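Local coordinates for protein beta-lactamase OXA-2 (PDB 1K38) that hydrolyses beta-lactam antibiotics such as oxacillin, opening the lactam ring through a covalent acyl-enzyme intermediate and so conferring resistance, at residues 120-129 with 142-153; 192-200 with 212-222. All coordinates share one frame; numbering follows the deposited sequence.

Contact 1: 120-129 with 142-153; sequences LKKIDYGNAD and SLAISAQEQIAF
Tyr125 is held by carbon on two sides: Ile145 sets its terminal methyl over the middle of one ring face, while Phe153 meets the ring's edge. The methyl, CD1 of Ile145, lies 3.6 Å from the Tyr125 ring centroid, a CH-pi contact 10° off the ring normal. Against Phe153 the pair is T-shaped, the tyrosine edge directed at the phenylalanine face, with planes at 86° and centroids 5.4 Å apart. With CG anti to the backbone N (chi1 -172°), the tyrosine projects between these groups, and its hydroxyl gives a proton to a water that in turn donates to Gln150 OE1. Thr52 OG1 bonds Gln150 NE2, holding that amide at both ends. Two residues on, Asn127 grips the facing chain with both backbone and amide. Its backbone N donates to Ala144 O (3.0 Å). Its ND2 reaches Ser142 O in the amide plane (2.9 Å). Its OD1 accepts from Ala144 N (3.1 Å), and Asp129 N reaches it from the opposite face of the amide, closing an Asx turn. Tyr125, Gly126 and Asn127 make up the Tyr-Gly-Asn signature of class D beta-lactamases, carried here on a type II' turn from Tyr125 to Ala128. Gly126, at positive phi and close against Ile145, makes a CA-H...O contact from CA to Ala144 O (3.3 Å). Upstream, a Schellman motif with Asp124 as its C-prime residue ends helix 113-122. On the other side, Ser146 and Glu149 form a capping box at the start of helix 147-158. Glu149 OE2 also forms a salt bridge with Arg46, and Phe53 lies edge-to-face with Tyr125.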
loop_
_atom_site.group_PDB
_atom_site.type_symbol
_atom_site.label_atom_id
_atom_site.label_comp_id
_atom_site.label_asym_id
_atom_site.label_seq_id
_atom_site.Cartn_x
_atom_site.Cartn_y
_atom_site.Cartn_z
ATOM N N LEU A 120 18.591 -15.501 8.046
ATOM C CA LEU A 120 17.674 -16.615 7.824
ATOM C C LEU A 120 17.350 -17.324 9.128
ATOM O O LEU A 120 16.213 -17.736 9.356
ATOM C CB LEU A 120 18.275 -17.604 6.818
ATOM C CG LEU A 120 18.258 -17.156 5.354
ATOM C CD1 LEU A 120 19.167 -18.052 4.514
ATOM C CD2 LEU A 120 16.825 -17.198 4.836
ATOM N N LYS A 121 18.352 -17.451 9.992
ATOM C CA LYS A 121 18.160 -18.111 11.273
ATOM C C LYS A 121 17.276 -17.280 12.200
ATOM O O LYS A 121 16.432 -17.825 12.910
ATOM C CB LYS A 121 19.512 -18.372 11.943
ATOM C CG LYS A 121 19.427 -19.247 13.187
ATOM C CD LYS A 121 20.793 -19.442 13.839
ATOM C CE LYS A 121 21.228 -18.212 14.630
ATOM N NZ LYS A 121 21.308 -16.972 13.803
ATOM N N LYS A 122 17.455 -15.961 12.186
ATOM C CA LYS A 122 16.661 -15.104 13.060
ATOM C C LYS A 122 15.176 -15.082 12.702
ATOM O O LYS A 122 14.343 -14.781 13.553
ATOM C CB LYS A 122 17.233 -13.679 13.086
ATOM C CG LYS A 122 16.996 -12.845 11.842
ATOM C CD LYS A 122 17.937 -11.642 11.808
ATOM C CE LYS A 122 17.876 -10.827 13.096
ATOM N NZ LYS A 122 18.925 -9.760 13.141
ATOM N N ILE A 123 14.834 -15.399 11.454
ATOM C CA ILE A 123 13.424 -15.434 11.075
ATOM C C ILE A 123 12.935 -16.868 10.883
ATOM O O ILE A 123 11.808 -17.086 10.450
ATOM C CB ILE A 123 13.125 -14.620 9.786
ATOM C CG1 ILE A 123 13.922 -15.165 8.601
ATOM C CG2 ILE A 123 13.450 -13.148 10.012
ATOM C CD1 ILE A 123 13.506 -14.558 7.264
ATOM N N ASP A 124 13.792 -17.838 11.207
ATOM C CA ASP A 124 13.443 -19.255 11.101
ATOM C C ASP A 124 12.724 -19.530 9.782
ATOM O O ASP A 124 11.638 -20.112 9.759
ATOM C CB ASP A 124 12.557 -19.637 12.293
ATOM C CG ASP A 124 12.232 -21.114 12.340
ATOM O OD1 ASP A 124 13.152 -21.934 12.145
ATOM O OD2 ASP A 124 11.054 -21.451 12.591
ATOM N N TYR A 125 13.357 -19.119 8.686
ATOM C CA TYR A 125 12.794 -19.259 7.343
ATOM C C TYR A 125 13.154 -20.575 6.648
ATOM O O TYR A 125 14.267 -20.746 6.154
ATOM C CB TYR A 125 13.250 -18.061 6.499
ATOM C CG TYR A 125 12.605 -17.935 5.133
ATOM C CD1 TYR A 125 13.135 -18.587 4.024
ATOM C CD2 TYR A 125 11.493 -17.115 4.946
ATOM C CE1 TYR A 125 12.578 -18.418 2.754
ATOM C CE2 TYR A 125 10.930 -16.942 3.690
ATOM C CZ TYR A 125 11.476 -17.590 2.598
ATOM O OH TYR A 125 10.933 -17.383 1.350
ATOM N N GLY A 126 12.194 -21.495 6.605
ATOM C CA GLY A 126 12.433 -22.782 5.968
ATOM C C GLY A 126 13.636 -23.487 6.568
ATOM O O GLY A 126 13.791 -23.513 7.787
ATOM N N ASN A 127 14.493 -24.055 5.724
ATOM C CA ASN A 127 15.671 -24.741 6.238
ATOM C C ASN A 127 16.795 -23.755 6.557
ATOM O O ASN A 127 17.870 -24.148 7.014
ATOM C CB ASN A 127 16.154 -25.819 5.252
ATOM C CG ASN A 127 16.541 -25.259 3.895
ATOM O OD1 ASN A 127 16.654 -24.046 3.711
ATOM N ND2 ASN A 127 16.756 -26.152 2.936
ATOM N N ALA A 128 16.527 -22.472 6.320
ATOM C CA ALA A 128 17.480 -21.395 6.591
ATOM C C ALA A 128 18.896 -21.697 6.111
ATOM O O ALA A 128 19.868 -21.350 6.784
ATOM C CB ALA A 128 17.493 -21.092 8.084
ATOM N N ASP A 129 19.011 -22.317 4.941
ATOM C CA ASP A 129 20.311 -22.682 4.385
ATOM C C ASP A 129 20.631 -21.912 3.103
ATOM O O ASP A 129 20.091 -22.213 2.040
ATOM C CB ASP A 129 20.333 -24.180 4.087
ATOM C CG ASP A 129 21.724 -24.696 3.786
ATOM O OD1 ASP A 129 22.533 -23.931 3.223
ATOM O OD2 ASP A 129 22.002 -25.869 4.107
ATOM N N SER A 142 20.553 -24.061 -1.769
ATOM C CA SER A 142 20.012 -25.053 -0.845
ATOM C C SER A 142 18.755 -24.607 -0.106
ATOM O O SER A 142 18.066 -25.431 0.492
ATOM C CB SER A 142 21.079 -25.436 0.184
ATOM O OG SER A 142 22.250 -25.930 -0.447
ATOM N N LEU A 143 18.460 -23.312 -0.143
ATOM C CA LEU A 143 17.294 -22.783 0.560
ATOM C C LEU A 143 15.963 -23.378 0.094
ATOM O O LEU A 143 15.679 -23.443 -1.104
ATOM C CB LEU A 143 17.246 -21.257 0.428
ATOM C CG LEU A 143 16.182 -20.563 1.285
ATOM C CD1 LEU A 143 16.443 -20.825 2.759
ATOM C CD2 LEU A 143 16.205 -19.068 1.004
ATOM N N ALA A 144 15.150 -23.811 1.053
ATOM C CA ALA A 144 13.848 -24.397 0.746
ATOM C C ALA A 144 12.852 -24.106 1.864
ATOM O O ALA A 144 13.220 -24.050 3.038
ATOM C CB ALA A 144 13.987 -25.903 0.540
ATOM N N ILE A 145 11.587 -23.937 1.490
ATOM C CA ILE A 145 10.530 -23.625 2.446
ATOM C C ILE A 145 9.190 -24.182 1.950
ATOM O O ILE A 145 8.964 -24.278 0.745
ATOM C CB ILE A 145 10.440 -22.083 2.634
ATOM C CG1 ILE A 145 9.427 -21.730 3.722
ATOM C CG2 ILE A 145 10.083 -21.422 1.303
ATOM C CD1 ILE A 145 9.451 -20.253 4.126
ATOM N N SER A 146 8.308 -24.561 2.874
ATOM C CA SER A 146 7.008 -25.114 2.492
ATOM C C SER A 146 5.913 -24.057 2.421
ATOM O O SER A 146 6.080 -22.932 2.902
ATOM C CB SER A 146 6.568 -26.184 3.486
ATOM O OG SER A 146 6.137 -25.592 4.701
ATOM N N ALA A 147 4.781 -24.432 1.833
ATOM C CA ALA A 147 3.659 -23.510 1.724
ATOM C C ALA A 147 3.167 -23.123 3.115
ATOM O O ALA A 147 2.816 -21.969 3.349
ATOM C CB ALA A 147 2.527 -24.143 0.917
ATOM N N GLN A 148 3.146 -24.079 4.041
ATOM C CA GLN A 148 2.694 -23.770 5.389
ATOM C C GLN A 148 3.669 -22.829 6.083
ATOM O O GLN A 148 3.254 -21.947 6.840
ATOM C CB GLN A 148 2.492 -25.054 6.204
ATOM C CG GLN A 148 1.195 -25.771 5.835
ATOM C CD GLN A 148 0.730 -26.753 6.896
ATOM O OE1 GLN A 148 0.859 -26.496 8.096
ATOM N NE2 GLN A 148 0.166 -27.874 6.459
ATOM N N GLU A 149 4.958 -23.000 5.813
ATOM C CA GLU A 149 5.968 -22.133 6.406
ATOM C C GLU A 149 5.881 -20.719 5.822
ATOM O O GLU A 149 6.164 -19.737 6.512
ATOM C CB GLU A 149 7.360 -22.729 6.196
ATOM C CG GLU A 149 7.574 -24.010 6.989
ATOM C CD GLU A 149 8.951 -24.600 6.796
ATOM O OE1 GLU A 149 9.387 -24.722 5.635
ATOM O OE2 GLU A 149 9.593 -24.956 7.806
ATOM N N GLN A 150 5.485 -20.612 4.555
ATOM C CA GLN A 150 5.334 -19.296 3.934
ATOM C C GLN A 150 4.202 -18.557 4.643
ATOM O O GLN A 150 4.299 -17.357 4.900
ATOM C CB GLN A 150 4.998 -19.426 2.442
ATOM C CG GLN A 150 6.147 -19.951 1.582
ATOM C CD GLN A 150 6.866 -18.859 0.803
ATOM O OE1 GLN A 150 6.921 -17.702 1.231
ATOM N NE2 GLN A 150 7.432 -19.227 -0.347
ATOM N N ILE A 151 3.123 -19.274 4.952
ATOM C CA ILE A 151 1.986 -18.665 5.638
ATOM C C ILE A 151 2.435 -18.125 6.991
ATOM O O ILE A 151 2.147 -16.981 7.332
ATOM C CB ILE A 151 0.844 -19.690 5.863
ATOM C CG1 ILE A 151 0.227 -20.100 4.519
ATOM C CG2 ILE A 151 -0.213 -19.094 6.785
ATOM C CD1 ILE A 151 -0.622 -19.031 3.862
ATOM N N ALA A 152 3.148 -18.946 7.754
ATOM C CA ALA A 152 3.620 -18.524 9.069
ATOM C C ALA A 152 4.490 -17.276 8.965
ATOM O O ALA A 152 4.366 -16.357 9.773
ATOM C CB ALA A 152 4.395 -19.656 9.738
ATOM N N PHE A 153 5.369 -17.242 7.969
ATOM C CA PHE A 153 6.240 -16.095 7.765
ATOM C C PHE A 153 5.437 -14.845 7.405
ATOM O O PHE A 153 5.665 -13.771 7.960
ATOM C CB PHE A 153 7.252 -16.385 6.654
ATOM C CG PHE A 153 8.005 -15.172 6.203
ATOM C CD1 PHE A 153 8.976 -14.600 7.018
ATOM C CD2 PHE A 153 7.711 -14.569 4.982
ATOM C CE1 PHE A 153 9.641 -13.446 6.631
ATOM C CE2 PHE A 153 8.370 -13.412 4.584
ATOM C CZ PHE A 153 9.339 -12.848 5.414
HETATM O O HOH W 1 8.841 -15.705 1.171
#

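Contact 2: 192-200 with 212-222; sequences WEGRMGWWV and FALNIDTPNRM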
loop_
_atom_site.group_PDB
_atom_site.type_symbol
_atom_site.label_atom_id
_atom_site.label_comp_id
_atom_site.label_asym_id
_atom_site.label_seq_id
_atom_site.Cartn_x
_atom_site.Cartn_y
_atom_site.Cartn_z
ATOM N N TRP A 192 9.208 -18.385 -9.479
ATOM C CA TRP A 192 9.368 -19.442 -10.478
ATOM C C TRP A 192 10.845 -19.731 -10.677
ATOM O O TRP A 192 11.627 -18.821 -10.943
ATOM C CB TRP A 192 8.758 -19.048 -11.827
ATOM C CG TRP A 192 8.839 -20.160 -12.842
ATOM C CD1 TRP A 192 8.382 -21.440 -12.690
ATOM C CD2 TRP A 192 9.392 -20.089 -14.165
ATOM N NE1 TRP A 192 8.615 -22.168 -13.832
ATOM C CE2 TRP A 192 9.233 -21.365 -14.753
ATOM C CE3 TRP A 192 10.006 -19.072 -14.910
ATOM C CZ2 TRP A 192 9.665 -21.651 -16.055
ATOM C CZ3 TRP A 192 10.435 -19.355 -16.206
ATOM C CH2 TRP A 192 10.261 -20.636 -16.763
ATOM N N GLU A 193 11.231 -20.994 -10.546
ATOM C CA GLU A 193 12.628 -21.346 -10.745
ATOM C C GLU A 193 12.810 -22.367 -11.861
ATOM O O GLU A 193 13.853 -23.007 -11.961
ATOM C CB GLU A 193 13.253 -21.845 -9.436
ATOM C CG GLU A 193 12.399 -22.796 -8.617
ATOM C CD GLU A 193 12.134 -24.104 -9.321
ATOM O OE1 GLU A 193 11.391 -24.100 -10.322
ATOM O OE2 GLU A 193 12.676 -25.137 -8.873
ATOM N N GLY A 194 11.786 -22.512 -12.699
ATOM C CA GLY A 194 11.875 -23.435 -13.814
ATOM C C GLY A 194 10.882 -24.582 -13.836
ATOM O O GLY A 194 10.272 -24.852 -14.869
ATOM N N ARG A 195 10.710 -25.260 -12.706
ATOM C CA ARG A 195 9.790 -26.395 -12.649
ATOM C C ARG A 195 8.752 -26.264 -11.544
ATOM O O ARG A 195 7.829 -27.076 -11.453
ATOM C CB ARG A 195 10.574 -27.694 -12.434
ATOM C CG ARG A 195 11.291 -27.767 -11.090
ATOM C CD ARG A 195 12.792 -27.833 -11.278
ATOM N NE ARG A 195 13.297 -26.669 -11.999
ATOM C CZ ARG A 195 14.513 -26.589 -12.531
ATOM N NH1 ARG A 195 14.887 -25.488 -13.168
ATOM N NH2 ARG A 195 15.349 -27.614 -12.436
ATOM N N MET A 196 8.919 -25.241 -10.715
ATOM C CA MET A 196 8.038 -24.979 -9.578
ATOM C C MET A 196 7.620 -23.512 -9.564
ATOM O O MET A 196 8.468 -22.628 -9.660
ATOM C CB MET A 196 8.787 -25.315 -8.281
ATOM C CG MET A 196 8.341 -24.527 -7.058
ATOM S SD MET A 196 7.226 -25.459 -6.009
ATOM C CE MET A 196 6.101 -26.121 -7.181
ATOM N N GLY A 197 6.320 -23.255 -9.430
ATOM C CA GLY A 197 5.843 -21.882 -9.402
ATOM C C GLY A 197 5.080 -21.569 -8.127
ATOM O O GLY A 197 4.366 -22.426 -7.607
ATOM N N TRP A 198 5.229 -20.345 -7.627
ATOM C CA TRP A 198 4.562 -19.907 -6.395
ATOM C C TRP A 198 3.755 -18.625 -6.543
ATOM O O TRP A 198 3.979 -17.822 -7.440
ATOM C CB TRP A 198 5.567 -19.512 -5.304
ATOM C CG TRP A 198 6.460 -20.517 -4.692
ATOM C CD1 TRP A 198 7.721 -20.848 -5.096
ATOM C CD2 TRP A 198 6.244 -21.194 -3.449
ATOM N NE1 TRP A 198 8.312 -21.683 -4.172
ATOM C CE2 TRP A 198 7.426 -21.911 -3.152
ATOM C CE3 TRP A 198 5.166 -21.260 -2.553
ATOM C CZ2 TRP A 198 7.563 -22.685 -1.994
ATOM C CZ3 TRP A 198 5.304 -22.031 -1.399
ATOM C CH2 TRP A 198 6.496 -22.733 -1.132
ATOM N N TRP A 199 2.821 -18.448 -5.615
ATOM C CA TRP A 199 2.108 -17.188 -5.462
ATOM C C TRP A 199 1.733 -17.223 -3.994
ATOM O O TRP A 199 1.015 -18.118 -3.541
ATOM C CB TRP A 199 0.865 -17.001 -6.338
ATOM C CG TRP A 199 0.538 -15.503 -6.442
ATOM C CD1 TRP A 199 1.446 -14.472 -6.511
ATOM C CD2 TRP A 199 -0.755 -14.892 -6.535
ATOM N NE1 TRP A 199 0.798 -13.267 -6.647
ATOM C CE2 TRP A 199 -0.554 -13.494 -6.665
ATOM C CE3 TRP A 199 -2.064 -15.385 -6.525
ATOM C CZ2 TRP A 199 -1.615 -12.590 -6.786
ATOM C CZ3 TRP A 199 -3.120 -14.488 -6.644
ATOM C CH2 TRP A 199 -2.890 -13.105 -6.774
ATOM N N VAL A 200 2.292 -16.287 -3.235
ATOM C CA VAL A 200 2.015 -16.210 -1.807
ATOM C C VAL A 200 1.698 -14.771 -1.448
ATOM O O VAL A 200 2.149 -13.841 -2.122
ATOM C CB VAL A 200 3.219 -16.701 -0.964
ATOM C CG1 VAL A 200 3.658 -18.079 -1.448
ATOM C CG2 VAL A 200 4.374 -15.709 -1.043
ATOM N N PHE A 212 -2.572 -16.645 1.831
ATOM C CA PHE A 212 -2.524 -17.776 0.920
ATOM C C PHE A 212 -1.104 -18.082 0.490
ATOM O O PHE A 212 -0.236 -17.203 0.450
ATOM C CB PHE A 212 -3.380 -17.532 -0.330
ATOM C CG PHE A 212 -2.911 -16.390 -1.181
ATOM C CD1 PHE A 212 -3.431 -15.116 -0.995
ATOM C CD2 PHE A 212 -1.941 -16.586 -2.163
ATOM C CE1 PHE A 212 -2.996 -14.046 -1.777
ATOM C CE2 PHE A 212 -1.497 -15.522 -2.953
ATOM C CZ PHE A 212 -2.028 -14.248 -2.757
ATOM N N ALA A 213 -0.872 -19.351 0.186
ATOM C CA ALA A 213 0.423 -19.800 -0.283
ATOM C C ALA A 213 0.161 -20.994 -1.181
ATOM O O ALA A 213 -0.287 -22.047 -0.722
ATOM C CB ALA A 213 1.324 -20.190 0.889
ATOM N N LEU A 214 0.409 -20.804 -2.471
ATOM C CA LEU A 214 0.210 -21.855 -3.454
ATOM C C LEU A 214 1.467 -22.132 -4.244
ATOM O O LEU A 214 2.250 -21.228 -4.512
ATOM C CB LEU A 214 -0.894 -21.462 -4.455
ATOM C CG LEU A 214 -1.001 -22.277 -5.765
ATOM C CD1 LEU A 214 -2.439 -22.286 -6.237
ATOM C CD2 LEU A 214 -0.087 -21.694 -6.858
ATOM N N ASN A 215 1.687 -23.400 -4.570
ATOM C CA ASN A 215 2.784 -23.737 -5.459
ATOM C C ASN A 215 2.276 -24.848 -6.357
ATOM O O ASN A 215 1.406 -25.632 -5.967
ATOM C CB ASN A 215 4.117 -24.088 -4.742
ATOM C CG ASN A 215 4.064 -25.345 -3.901
ATOM O OD1 ASN A 215 3.786 -26.442 -4.389
ATOM N ND2 ASN A 215 4.377 -25.195 -2.619
ATOM N N ILE A 216 2.764 -24.849 -7.590
ATOM C CA ILE A 216 2.371 -25.841 -8.579
ATOM C C ILE A 216 3.567 -26.220 -9.424
ATOM O O ILE A 216 4.511 -25.447 -9.562
ATOM C CB ILE A 216 1.296 -25.301 -9.561
ATOM C CG1 ILE A 216 1.765 -23.983 -10.190
ATOM C CG2 ILE A 216 -0.041 -25.137 -8.840
ATOM C CD1 ILE A 216 0.885 -23.503 -11.334
ATOM N N ASP A 217 3.534 -27.422 -9.985
ATOM C CA ASP A 217 4.617 -27.831 -10.861
ATOM C C ASP A 217 4.356 -27.102 -12.174
ATOM O O ASP A 217 3.212 -26.760 -12.481
ATOM C CB ASP A 217 4.591 -29.342 -11.092
ATOM C CG ASP A 217 4.786 -30.123 -9.818
ATOM O OD1 ASP A 217 5.533 -29.640 -8.944
ATOM O OD2 ASP A 217 4.208 -31.225 -9.697
ATOM N N THR A 218 5.408 -26.859 -12.947
ATOM C CA THR A 218 5.245 -26.165 -14.222
ATOM C C THR A 218 5.853 -26.950 -15.382
ATOM O O THR A 218 6.874 -26.558 -15.943
ATOM C CB THR A 218 5.887 -24.759 -14.187
ATOM O OG1 THR A 218 7.296 -24.873 -13.955
ATOM C CG2 THR A 218 5.257 -23.915 -13.081
ATOM N N PRO A 219 5.228 -28.081 -15.750
ATOM C CA PRO A 219 5.739 -28.898 -16.858
ATOM C C PRO A 219 5.753 -28.151 -18.188
ATOM O O PRO A 219 6.536 -28.475 -19.083
ATOM C CB PRO A 219 4.791 -30.097 -16.868
ATOM C CG PRO A 219 3.517 -29.532 -16.325
ATOM C CD PRO A 219 4.009 -28.679 -15.181
ATOM N N ASN A 220 4.888 -27.150 -18.320
ATOM C CA ASN A 220 4.842 -26.372 -19.551
ATOM C C ASN A 220 5.638 -25.079 -19.402
ATOM O O ASN A 220 5.497 -24.149 -20.197
ATOM C CB ASN A 220 3.395 -26.080 -19.932
ATOM C CG ASN A 220 2.573 -27.343 -20.065
ATOM O OD1 ASN A 220 2.900 -28.232 -20.853
ATOM N ND2 ASN A 220 1.501 -27.436 -19.287
ATOM N N ARG A 221 6.470 -25.038 -18.365
ATOM C CA ARG A 221 7.333 -23.899 -18.086
ATOM C C ARG A 221 6.586 -22.563 -18.060
ATOM O O ARG A 221 5.638 -22.399 -17.294
ATOM C CB ARG A 221 8.470 -23.865 -19.112
ATOM C CG ARG A 221 9.166 -25.222 -19.315
ATOM C CD ARG A 221 9.783 -25.771 -18.027
ATOM N NE ARG A 221 10.454 -27.050 -18.260
ATOM C CZ ARG A 221 11.032 -27.784 -17.313
ATOM N NH1 ARG A 221 11.033 -27.374 -16.051
ATOM N NH2 ARG A 221 11.614 -28.935 -17.629
ATOM N N MET A 222 7.002 -21.612 -18.888
ATOM C CA MET A 222 6.356 -20.300 -18.913
ATOM C C MET A 222 4.849 -20.336 -19.160
ATOM O O MET A 222 4.109 -19.518 -18.614
ATOM C CB MET A 222 7.012 -19.393 -19.960
ATOM C CG MET A 222 8.439 -18.989 -19.631
ATOM S SD MET A 222 8.675 -17.198 -19.709
ATOM C CE MET A 222 8.460 -16.778 -17.986
#
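Gly197 N gives its hydrogen to Ile216 O at 2.8 Å, the shortest of the bonds that tie the two strands. Ile216 N returns one to Gly197 O, and Trp199 and Leu214 repeat the exchange two residues on, each bond 3.0 Å between Trp199 N and Leu214 O and between Leu214 N and Trp199 O. On the sheet face shared by Met196, Trp198, Asn215 and Val200, the indole of Trp198 takes Asn215 CB over its six-membered ring in a CH-pi contact. The Asn215 amide stands nearly upright on the ring, at 83° to its plane, with ND2 3.5 Å from Trp198 CZ3. Its chi1 of 65° puts CG between the backbone N and the carbonyl carbon and turns ND2 over the indole, while OD1 accepts from Arg42 NE. Strands 196-205 and 208-217 form an antiparallel hairpin in the central sheet of the penicillin-recognising fold, and strand 184-192, with the Lys-Thr-Gly triplet at 189-191, pairs with the first of them. On the other sheet face, Phe212 CE2 lies over the indole of Trp199, 3.6 Å from its CE3, the planes inclined at 48°; helix 226-238 covers both rings. Past the paired residues one more backbone bond, Thr218 N to Arg195 O, is followed by side-chain bonds. Trp192 NE1 donates to Thr218 OG1 in the indole plane (3.0 Å). A type I turn from Thr218 to Arg221 brings NH1 of the arginine to Gly194 O at 2.9 Å; the oxygen lies in the guanidinium plane, while NH1 stands above the plane of the carbonyl. Met222 then lays its methyl CE 3.7 Å from Trp192 CZ3, and Leu225 also touches the indole.

In the fold
Contact 1 builds the junction of two helices with the loops around them, contact 2 the sheet on which helix 147-158 rests; their centres lie about 17 Å apart. They meet directly: Ala147 O sits 3.4 Å from Ala213 CB, Ile145 O 3.5 Å from Trp198 CH2, and Gln150 NE2 3.7 Å from Trp198 CZ3. Both approach the active site. Side chain to side chain, Tyr125 of contact 1 is about 9 Å from Ser51, the predicted acylated serine, and Trp192 of contact 2 about 7 Å. Gln150 connects them, bonding Thr52 beside that serine, with its side chain about 8 Å from that of Lys189, a probable substrate-binding residue.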